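Local coordinates for protein salicylate 5-hydroxylase, large oxygenase component (Ralstonia sp., PDB 7C8Z) that hydroxylates salicylate at ring position 5 to give gentisate, as the large Rieske-type [2Fe-2S] and mononuclear iron oxygenase component of a multicomponent system, at residues E39-R51 and Q397-E411. Numbering follows the deposited sequence.
Sequences EGSSRVPFWAYTR and QEGFEQKPTHRTVIE
Phe46 is the aromatic centre of this contact, its ring held between two parts of 397-411. CB of His406 lies over one face, a CH-pi contact 3.7 Å from the centroid, and the imidazole beyond it turns an edge to the same ring with the planes at 85°. Over the opposite face comes CD1 of Phe400, 3.5 Å from Phe46 CD1, while the methyl CG2 of Thr408 sits at the rim. Phe400 also makes an offset stack with Tyr49, centroids 4.2 Å apart and planes 13° from parallel, with Phe400 CE2 over the centre of the tyrosine ring; Tyr49 OH goes on to Glu236.

Backbone bonds tie the two segments together alongside. Phe46 N gives a nearly straight bond to His406 O (2.6 Å), Thr408 N donates to Val44 O, and Ile410 N to Ser42 O. Pro45 and Arg407 form a single antiparallel beta bridge. In this ring-hydroxylating oxygenase alpha subunit, the pairing joins the N-terminal loop before helix 52-63 to the chain leaving helix 387-402, the helix that carries the iron ligand Asp389. Helix 427-440 packs against Val44, Tyr49 and Ile410.

Charge gathers at the far end. Bent at chi2 (-128°), Arg43 brings NE and NH2 side-on to a single oxygen, Glu411 OE2, in a salt bridge, each 2.7 Å away and both from the same face of the carboxylate. Arg407 runs beside Arg43, its NH2 3.3 Å from Arg43 NH1, two donors that do not bond. From the second subunit, Pro163 packs on Glu411.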
ATOM      1  N   GLU A  39     -19.415 -16.685  32.358  1.00 79.33           N
ATOM      2  CA  GLU A  39     -18.758 -17.982  32.319  1.00 75.95           C
ATOM      3  C   GLU A  39     -19.222 -18.757  31.088  1.00 68.19           C
ATOM      4  O   GLU A  39     -20.076 -18.304  30.320  1.00 68.20           O
ATOM      5  CB  GLU A  39     -19.054 -18.766  33.600  1.00 86.26           C
ATOM      6  CG  GLU A  39     -18.687 -18.038  34.883  1.00 92.92           C
ATOM      7  CD  GLU A  39     -17.473 -18.637  35.564  1.00 97.43           C
ATOM      8  OE1 GLU A  39     -16.550 -17.875  35.923  1.00 98.33           O
ATOM      9  OE2 GLU A  39     -17.443 -19.874  35.740  1.00103.42           O
ATOM     10  N   GLY A  40     -18.634 -19.933  30.894  1.00 59.29           N
ATOM     11  CA  GLY A  40     -18.849 -20.668  29.664  1.00 54.88           C
ATOM     12  C   GLY A  40     -18.219 -19.978  28.464  1.00 60.42           C
ATOM     13  O   GLY A  40     -17.442 -19.029  28.580  1.00 55.27           O
ATOM     14  N   SER A  41     -18.583 -20.478  27.281  1.00 60.68           N
ATOM     15  CA  SER A  41     -18.030 -19.937  26.045  1.00 53.70           C
ATOM     16  C   SER A  41     -19.082 -19.924  24.936  1.00 57.30           C
ATOM     17  O   SER A  41     -18.796 -20.273  23.784  1.00 59.05           O
ATOM     18  CB  SER A  41     -16.798 -20.733  25.608  1.00 56.18           C
ATOM     19  OG  SER A  41     -17.153 -22.076  25.319  1.00 55.34           O
ATOM     20  N   SER A  42     -20.309 -19.515  25.264  1.00 66.86           N
ATOM     21  CA  SER A  42     -21.362 -19.400  24.260  1.00 65.10           C
ATOM     22  C   SER A  42     -21.509 -17.989  23.716  1.00 58.71           C
ATOM     23  O   SER A  42     -22.350 -17.758  22.841  1.00 49.98           O
ATOM     24  CB  SER A  42     -22.694 -19.880  24.824  1.00 61.78           C
ATOM     25  OG  SER A  42     -22.602 -21.234  25.220  1.00 78.51           O
ATOM     26  N   ARG A  43     -20.715 -17.042  24.208  1.00 48.68           N
ATOM     27  CA  ARG A  43     -20.710 -15.678  23.693  1.00 55.08           C
ATOM     28  C   ARG A  43     -19.263 -15.210  23.672  1.00 66.54           C
ATOM     29  O   ARG A  43     -18.657 -15.023  24.733  1.00 70.13           O
ATOM     30  CB  ARG A  43     -21.581 -14.748  24.543  1.00 53.47           C
ATOM     31  CG  ARG A  43     -22.989 -15.265  24.821  1.00 61.31           C
ATOM     32  CD  ARG A  43     -24.056 -14.239  24.471  1.00 61.18           C
ATOM     33  NE  ARG A  43     -25.382 -14.840  24.338  1.00 59.38           N
ATOM     34  CZ  ARG A  43     -26.523 -14.206  24.595  1.00 60.96           C
ATOM     35  NH1 ARG A  43     -26.507 -12.944  25.008  1.00 56.37           N
ATOM     36  NH2 ARG A  43     -27.685 -14.831  24.441  1.00 47.40           N
ATOM     37  N   VAL A  44     -18.709 -15.033  22.478  1.00 60.52           N
ATOM     38  CA  VAL A  44     -17.336 -14.563  22.312  1.00 49.75           C
ATOM     39  C   VAL A  44     -17.381 -13.050  22.125  1.00 47.90           C
ATOM     40  O   VAL A  44     -18.013 -12.579  21.169  1.00 52.06           O
ATOM     41  CB  VAL A  44     -16.645 -15.236  21.121  1.00 39.76           C
ATOM     42  CG1 VAL A  44     -15.210 -14.766  21.014  1.00 34.00           C
ATOM     43  CG2 VAL A  44     -16.696 -16.742  21.262  1.00 49.36           C
ATOM     44  N   PRO A  45     -16.723 -12.271  22.978  1.00 54.07           N
ATOM     45  CA  PRO A  45     -16.713 -10.819  22.785  1.00 46.07           C
ATOM     46  C   PRO A  45     -15.938 -10.437  21.536  1.00 47.34           C
ATOM     47  O   PRO A  45     -14.991 -11.115  21.130  1.00 48.93           O
ATOM     48  CB  PRO A  45     -16.019 -10.298  24.047  1.00 49.26           C
ATOM     49  CG  PRO A  45     -15.176 -11.437  24.504  1.00 56.15           C
ATOM     50  CD  PRO A  45     -15.955 -12.676  24.168  1.00 61.82           C
ATOM     51  N   PHE A  46     -16.352  -9.324  20.929  1.00 51.24           N
ATOM     52  CA  PHE A  46     -15.711  -8.886  19.693  1.00 48.69           C
ATOM     53  C   PHE A  46     -14.232  -8.591  19.902  1.00 42.28           C
ATOM     54  O   PHE A  46     -13.420  -8.840  19.002  1.00 48.60           O
ATOM     55  CB  PHE A  46     -16.423  -7.651  19.137  1.00 51.34           C
ATOM     56  CG  PHE A  46     -17.724  -7.952  18.443  1.00 49.85           C
ATOM     57  CD1 PHE A  46     -18.271  -9.226  18.474  1.00 47.35           C
ATOM     58  CD2 PHE A  46     -18.400  -6.956  17.760  1.00 40.94           C
ATOM     59  CE1 PHE A  46     -19.469  -9.496  17.837  1.00 45.62           C
ATOM     60  CE2 PHE A  46     -19.595  -7.222  17.124  1.00 41.07           C
ATOM     61  CZ  PHE A  46     -20.131  -8.494  17.163  1.00 40.62           C
ATOM     62  N   TRP A  47     -13.853  -8.093  21.082  1.00 33.98           N
ATOM     63  CA  TRP A  47     -12.456  -7.743  21.309  1.00 38.43           C
ATOM     64  C   TRP A  47     -11.536  -8.959  21.366  1.00 46.90           C
ATOM     65  O   TRP A  47     -10.313  -8.780  21.390  1.00 49.10           O
ATOM     66  CB  TRP A  47     -12.299  -6.897  22.579  1.00 46.47           C
ATOM     67  CG  TRP A  47     -12.984  -7.423  23.797  1.00 51.55           C
ATOM     68  CD1 TRP A  47     -14.199  -7.039  24.282  1.00 46.33           C
ATOM     69  CD2 TRP A  47     -12.479  -8.406  24.710  1.00 56.61           C
ATOM     70  NE1 TRP A  47     -14.490  -7.730  25.434  1.00 53.48           N
ATOM     71  CE2 TRP A  47     -13.450  -8.577  25.718  1.00 60.24           C
ATOM     72  CE3 TRP A  47     -11.305  -9.165  24.768  1.00 49.54           C
ATOM     73  CZ2 TRP A  47     -13.283  -9.473  26.773  1.00 57.92           C
ATOM     74  CZ3 TRP A  47     -11.142 -10.053  25.813  1.00 60.94           C
ATOM     75  CH2 TRP A  47     -12.126 -10.201  26.804  1.00 55.33           C
ATOM     76  N   ALA A  48     -12.079 -10.177  21.424  1.00 42.35           N
ATOM     77  CA  ALA A  48     -11.241 -11.363  21.279  1.00 42.49           C
ATOM     78  C   ALA A  48     -10.590 -11.439  19.901  1.00 50.15           C
ATOM     79  O   ALA A  48      -9.594 -12.155  19.733  1.00 45.41           O
ATOM     80  CB  ALA A  48     -12.061 -12.628  21.537  1.00 38.70           C
ATOM     81  N   TYR A  49     -11.122 -10.714  18.915  1.00 37.67           N
ATOM     82  CA  TYR A  49     -10.579 -10.702  17.564  1.00 40.22           C
ATOM     83  C   TYR A  49      -9.842  -9.419  17.214  1.00 46.60           C
ATOM     84  O   TYR A  49      -9.192  -9.368  16.165  1.00 47.26           O
ATOM     85  CB  TYR A  49     -11.698 -10.917  16.532  1.00 45.34           C
ATOM     86  CG  TYR A  49     -12.596 -12.108  16.800  1.00 46.12           C
ATOM     87  CD1 TYR A  49     -12.253 -13.377  16.353  1.00 37.36           C
ATOM     88  CD2 TYR A  49     -13.798 -11.956  17.488  1.00 52.73           C
ATOM     89  CE1 TYR A  49     -13.072 -14.463  16.591  1.00 39.95           C
ATOM     90  CE2 TYR A  49     -14.625 -13.039  17.730  1.00 47.42           C
ATOM     91  CZ  TYR A  49     -14.256 -14.289  17.279  1.00 43.66           C
ATOM     92  OH  TYR A  49     -15.074 -15.367  17.516  1.00 54.54           O
ATOM     93  N   THR A  50      -9.939  -8.380  18.041  1.00 40.41           N
ATOM     94  CA  THR A  50      -9.447  -7.059  17.683  1.00 34.52           C
ATOM     95  C   THR A  50      -8.292  -6.558  18.544  1.00 43.71           C
ATOM     96  O   THR A  50      -7.786  -5.461  18.281  1.00 36.84           O
ATOM     97  CB  THR A  50     -10.594  -6.041  17.747  1.00 46.21           C
ATOM     98  OG1 THR A  50     -11.062  -5.936  19.097  1.00 45.84           O
ATOM     99  CG2 THR A  50     -11.746  -6.471  16.848  1.00 43.19           C
ATOM    100  N   ARG A  51      -7.842  -7.323  19.538  1.00 42.80           N
ATOM    101  CA  ARG A  51      -6.824  -6.865  20.478  1.00 39.00           C
ATOM    102  C   ARG A  51      -5.473  -7.467  20.116  1.00 50.67           C
ATOM    103  O   ARG A  51      -5.348  -8.689  19.986  1.00 55.74           O
ATOM    104  CB  ARG A  51      -7.194  -7.234  21.916  1.00 49.25           C
ATOM    105  CG  ARG A  51      -8.384  -6.475  22.463  1.00 42.52           C
ATOM    106  CD  ARG A  51      -8.689  -6.868  23.897  1.00 52.06           C
ATOM    107  NE  ARG A  51      -7.490  -6.970  24.727  1.00 57.42           N
ATOM    108  CZ  ARG A  51      -7.472  -7.504  25.945  1.00 50.39           C
ATOM    109  NH1 ARG A  51      -8.587  -7.987  26.470  1.00 60.95           N
ATOM    110  NH2 ARG A  51      -6.344  -7.553  26.639  1.00 48.81           N
ATOM    111  N   GLN A 397     -14.422  -9.889  10.456  1.00 51.37           N
ATOM    112  CA  GLN A 397     -13.397  -9.071  11.098  1.00 40.65           C
ATOM    113  C   GLN A 397     -13.771  -7.593  11.058  1.00 44.46           C
ATOM    114  O   GLN A 397     -13.567  -6.864  12.041  1.00 49.85           O
ATOM    115  CB  GLN A 397     -12.043  -9.296  10.432  1.00 31.38           C
ATOM    116  CG  GLN A 397     -10.914  -8.508  11.082  1.00 28.25           C
ATOM    117  CD  GLN A 397     -10.676  -8.897  12.526  1.00 28.85           C
ATOM    118  OE1 GLN A 397     -10.831 -10.060  12.906  1.00 31.81           O
ATOM    119  NE2 GLN A 397     -10.293  -7.923  13.343  1.00 29.63           N
ATOM    120  N   GLU A 398     -14.312  -7.134   9.927  1.00 38.70           N
ATOM    121  CA  GLU A 398     -14.764  -5.747   9.837  1.00 35.13           C
ATOM    122  C   GLU A 398     -15.832  -5.456  10.883  1.00 34.06           C
ATOM    123  O   GLU A 398     -15.761  -4.451  11.607  1.00 43.47           O
ATOM    124  CB  GLU A 398     -15.306  -5.451   8.439  1.00 32.06           C
ATOM    125  CG  GLU A 398     -14.344  -5.760   7.312  1.00 33.57           C
ATOM    126  CD  GLU A 398     -14.913  -5.412   5.953  1.00 47.61           C
ATOM    127  OE1 GLU A 398     -14.120  -5.116   5.037  1.00 51.48           O
ATOM    128  OE2 GLU A 398     -16.153  -5.429   5.801  1.00 53.41           O
ATOM    129  N   GLY A 399     -16.818  -6.349  10.993  1.00 46.00           N
ATOM    130  CA  GLY A 399     -17.853  -6.181  12.001  1.00 42.56           C
ATOM    131  C   GLY A 399     -17.292  -6.097  13.408  1.00 44.14           C
ATOM    132  O   GLY A 399     -17.683  -5.229  14.194  1.00 38.18           O
ATOM    133  N   PHE A 400     -16.364  -6.998  13.743  1.00 37.43           N
ATOM    134  CA  PHE A 400     -15.761  -6.985  15.075  1.00 45.22           C
ATOM    135  C   PHE A 400     -15.066  -5.657  15.345  1.00 45.32           C
ATOM    136  O   PHE A 400     -15.286  -5.029  16.388  1.00 41.26           O
ATOM    137  CB  PHE A 400     -14.772  -8.142  15.232  1.00 36.27           C
ATOM    138  CG  PHE A 400     -15.377  -9.495  15.006  1.00 39.45           C
ATOM    139  CD1 PHE A 400     -16.699  -9.741  15.336  1.00 44.26           C
ATOM    140  CD2 PHE A 400     -14.626 -10.519  14.453  1.00 41.77           C
ATOM    141  CE1 PHE A 400     -17.258 -10.982  15.120  1.00 45.03           C
ATOM    142  CE2 PHE A 400     -15.179 -11.763  14.234  1.00 37.06           C
ATOM    143  CZ  PHE A 400     -16.498 -11.995  14.569  1.00 43.78           C
ATOM    144  N   GLU A 401     -14.234  -5.200  14.404  1.00 38.93           N
ATOM    145  CA  GLU A 401     -13.537  -3.932  14.606  1.00 49.15           C
ATOM    146  C   GLU A 401     -14.504  -2.763  14.728  1.00 44.70           C
ATOM    147  O   GLU A 401     -14.158  -1.743  15.335  1.00 38.65           O
ATOM    148  CB  GLU A 401     -12.556  -3.669  13.462  1.00 32.52           C
ATOM    149  CG  GLU A 401     -11.529  -4.761  13.257  1.00 31.44           C
ATOM    150  CD  GLU A 401     -10.332  -4.603  14.164  1.00 43.46           C
ATOM    151  OE1 GLU A 401     -10.355  -3.699  15.024  1.00 52.47           O
ATOM    152  OE2 GLU A 401      -9.360  -5.375  14.011  1.00 44.17           O
ATOM    153  N   GLN A 402     -15.713  -2.900  14.182  1.00 43.28           N
ATOM    154  CA  GLN A 402     -16.667  -1.798  14.215  1.00 42.70           C
ATOM    155  C   GLN A 402     -17.121  -1.480  15.641  1.00 55.93           C
ATOM    156  O   GLN A 402     -17.289  -0.306  15.994  1.00 55.30           O
ATOM    157  CB  GLN A 402     -17.855  -2.146  13.321  1.00 41.65           C
ATOM    158  CG  GLN A 402     -19.002  -1.179  13.372  1.00 44.37           C
ATOM    159  CD  GLN A 402     -19.766  -1.145  12.070  1.00 40.35           C
ATOM    160  OE1 GLN A 402     -19.201  -1.377  11.000  1.00 45.41           O
ATOM    161  NE2 GLN A 402     -21.056  -0.858  12.153  1.00 42.66           N
ATOM    162  N   LYS A 403     -17.305  -2.503  16.480  1.00 52.13           N
ATOM    163  CA  LYS A 403     -17.806  -2.318  17.848  1.00 63.78           C
ATOM    164  C   LYS A 403     -17.193  -3.374  18.759  1.00 63.50           C
ATOM    165  O   LYS A 403     -17.859  -4.327  19.180  1.00 45.73           O
ATOM    166  CB  LYS A 403     -19.335  -2.388  17.890  1.00 47.35           C
ATOM    167  CG  LYS A 403     -19.919  -3.493  17.019  1.00 46.93           C
ATOM    168  CD  LYS A 403     -21.375  -3.250  16.674  1.00 52.75           C
ATOM    169  CE  LYS A 403     -22.264  -3.361  17.899  1.00 66.71           C
ATOM    170  NZ  LYS A 403     -23.713  -3.425  17.545  1.00 62.83           N
ATOM    171  N   PRO A 404     -15.915  -3.215  19.117  1.00 59.10           N
ATOM    172  CA  PRO A 404     -15.193  -4.310  19.790  1.00 52.51           C
ATOM    173  C   PRO A 404     -15.712  -4.671  21.175  1.00 55.36           C
ATOM    174  O   PRO A 404     -15.228  -5.657  21.744  1.00 64.02           O
ATOM    175  CB  PRO A 404     -13.749  -3.791  19.864  1.00 44.32           C
ATOM    176  CG  PRO A 404     -13.867  -2.307  19.745  1.00 66.06           C
ATOM    177  CD  PRO A 404     -15.064  -2.036  18.885  1.00 58.19           C
ATOM    178  N   THR A 405     -16.676  -3.935  21.736  1.00 53.37           N
ATOM    179  CA  THR A 405     -17.235  -4.299  23.035  1.00 45.41           C
ATOM    180  C   THR A 405     -18.375  -5.301  22.931  1.00 43.48           C
ATOM    181  O   THR A 405     -18.759  -5.883  23.950  1.00 53.63           O
ATOM    182  CB  THR A 405     -17.747  -3.061  23.790  1.00 59.85           C
ATOM    183  OG1 THR A 405     -18.478  -2.207  22.900  1.00 60.21           O
ATOM    184  CG2 THR A 405     -16.592  -2.289  24.411  1.00 58.50           C
ATOM    185  N   HIS A 406     -18.922  -5.514  21.741  1.00 43.50           N
ATOM    186  CA  HIS A 406     -20.049  -6.417  21.571  1.00 40.65           C
ATOM    187  C   HIS A 406     -19.546  -7.857  21.646  1.00 51.22           C
ATOM    188  O   HIS A 406     -18.374  -8.124  21.926  1.00 54.65           O
ATOM    189  CB  HIS A 406     -20.767  -6.120  20.257  1.00 42.15           C
ATOM    190  CG  HIS A 406     -22.229  -6.433  20.279  1.00 46.04           C
ATOM    191  ND1 HIS A 406     -23.011  -6.263  21.402  1.00 54.82           N
ATOM    192  CD2 HIS A 406     -23.055  -6.903  19.315  1.00 50.79           C
ATOM    193  CE1 HIS A 406     -24.254  -6.613  21.128  1.00 51.65           C
ATOM    194  NE2 HIS A 406     -24.309  -7.004  19.867  1.00 48.23           N
ATOM    195  N   ARG A 407     -20.436  -8.808  21.376  1.00 53.41           N
ATOM    196  CA  ARG A 407     -20.122 -10.219  21.516  1.00 43.27           C
ATOM    197  C   ARG A 407     -20.902 -11.006  20.477  1.00 42.82           C
ATOM    198  O   ARG A 407     -21.996 -10.608  20.064  1.00 59.27           O
ATOM    199  CB  ARG A 407     -20.443 -10.731  22.930  1.00 52.84           C
ATOM    200  CG  ARG A 407     -21.921 -11.023  23.191  1.00 51.06           C
ATOM    201  CD  ARG A 407     -22.741  -9.741  23.292  1.00 49.95           C
ATOM    202  NE  ARG A 407     -24.170  -9.995  23.469  1.00 58.55           N
ATOM    203  CZ  ARG A 407     -24.988 -10.398  22.501  1.00 65.24           C
ATOM    204  NH1 ARG A 407     -24.529 -10.606  21.273  1.00 56.10           N
ATOM    205  NH2 ARG A 407     -26.272 -10.597  22.763  1.00 69.50           N
ATOM    206  N   THR A 408     -20.336 -12.132  20.065  1.00 44.16           N
ATOM    207  CA  THR A 408     -21.065 -13.037  19.196  1.00 49.14           C
ATOM    208  C   THR A 408     -21.961 -13.940  20.038  1.00 65.32           C
ATOM    209  O   THR A 408     -21.891 -13.961  21.270  1.00 74.16           O
ATOM    210  CB  THR A 408     -20.108 -13.878  18.350  1.00 46.64           C
ATOM    211  OG1 THR A 408     -19.424 -14.817  19.188  1.00 50.90           O
ATOM    212  CG2 THR A 408     -19.081 -12.993  17.648  1.00 45.25           C
ATOM    213  N   VAL A 409     -22.821 -14.690  19.359  1.00 65.76           N
ATOM    214  CA  VAL A 409     -23.733 -15.622  20.007  1.00 59.33           C
ATOM    215  C   VAL A 409     -23.537 -16.962  19.319  1.00 55.06           C
ATOM    216  O   VAL A 409     -24.031 -17.172  18.205  1.00 51.71           O
ATOM    217  CB  VAL A 409     -25.196 -15.170  19.926  1.00 62.28           C
ATOM    218  CG1 VAL A 409     -26.081 -16.100  20.754  1.00 57.12           C
ATOM    219  CG2 VAL A 409     -25.347 -13.725  20.384  1.00 57.02           C
ATOM    220  N   ILE A 410     -22.793 -17.859  19.957  1.00 55.07           N
ATOM    221  CA  ILE A 410     -22.658 -19.203  19.421  1.00 64.38           C
ATOM    222  C   ILE A 410     -23.400 -20.138  20.363  1.00 61.86           C
ATOM    223  O   ILE A 410     -22.795 -20.841  21.179  1.00 59.08           O
ATOM    224  CB  ILE A 410     -21.177 -19.595  19.263  1.00 55.93           C
ATOM    225  CG1 ILE A 410     -20.356 -19.095  20.454  1.00 56.99           C
ATOM    226  CG2 ILE A 410     -20.605 -19.007  17.989  1.00 49.36           C
ATOM    227  CD1 ILE A 410     -18.955 -19.662  20.506  1.00 68.74           C
ATOM    228  N   GLU A 411     -24.722 -20.169  20.224  1.00 55.08           N
ATOM    229  CA  GLU A 411     -25.591 -20.919  21.120  1.00 55.99           C
ATOM    230  C   GLU A 411     -26.336 -22.023  20.394  1.00 54.67           C
ATOM    231  O   GLU A 411     -27.224 -22.652  20.978  1.00 50.00           O
ATOM    232  CB  GLU A 411     -26.579 -19.983  21.820  1.00 58.11           C
ATOM    233  CG  GLU A 411     -25.949 -19.140  22.913  1.00 64.03           C
ATOM    234  CD  GLU A 411     -26.940 -18.205  23.565  1.00 71.30           C
ATOM    235  OE1 GLU A 411     -28.157 -18.387  23.348  1.00 72.51           O
ATOM    236  OE2 GLU A 411     -26.502 -17.289  24.293  1.00 76.88           O
TER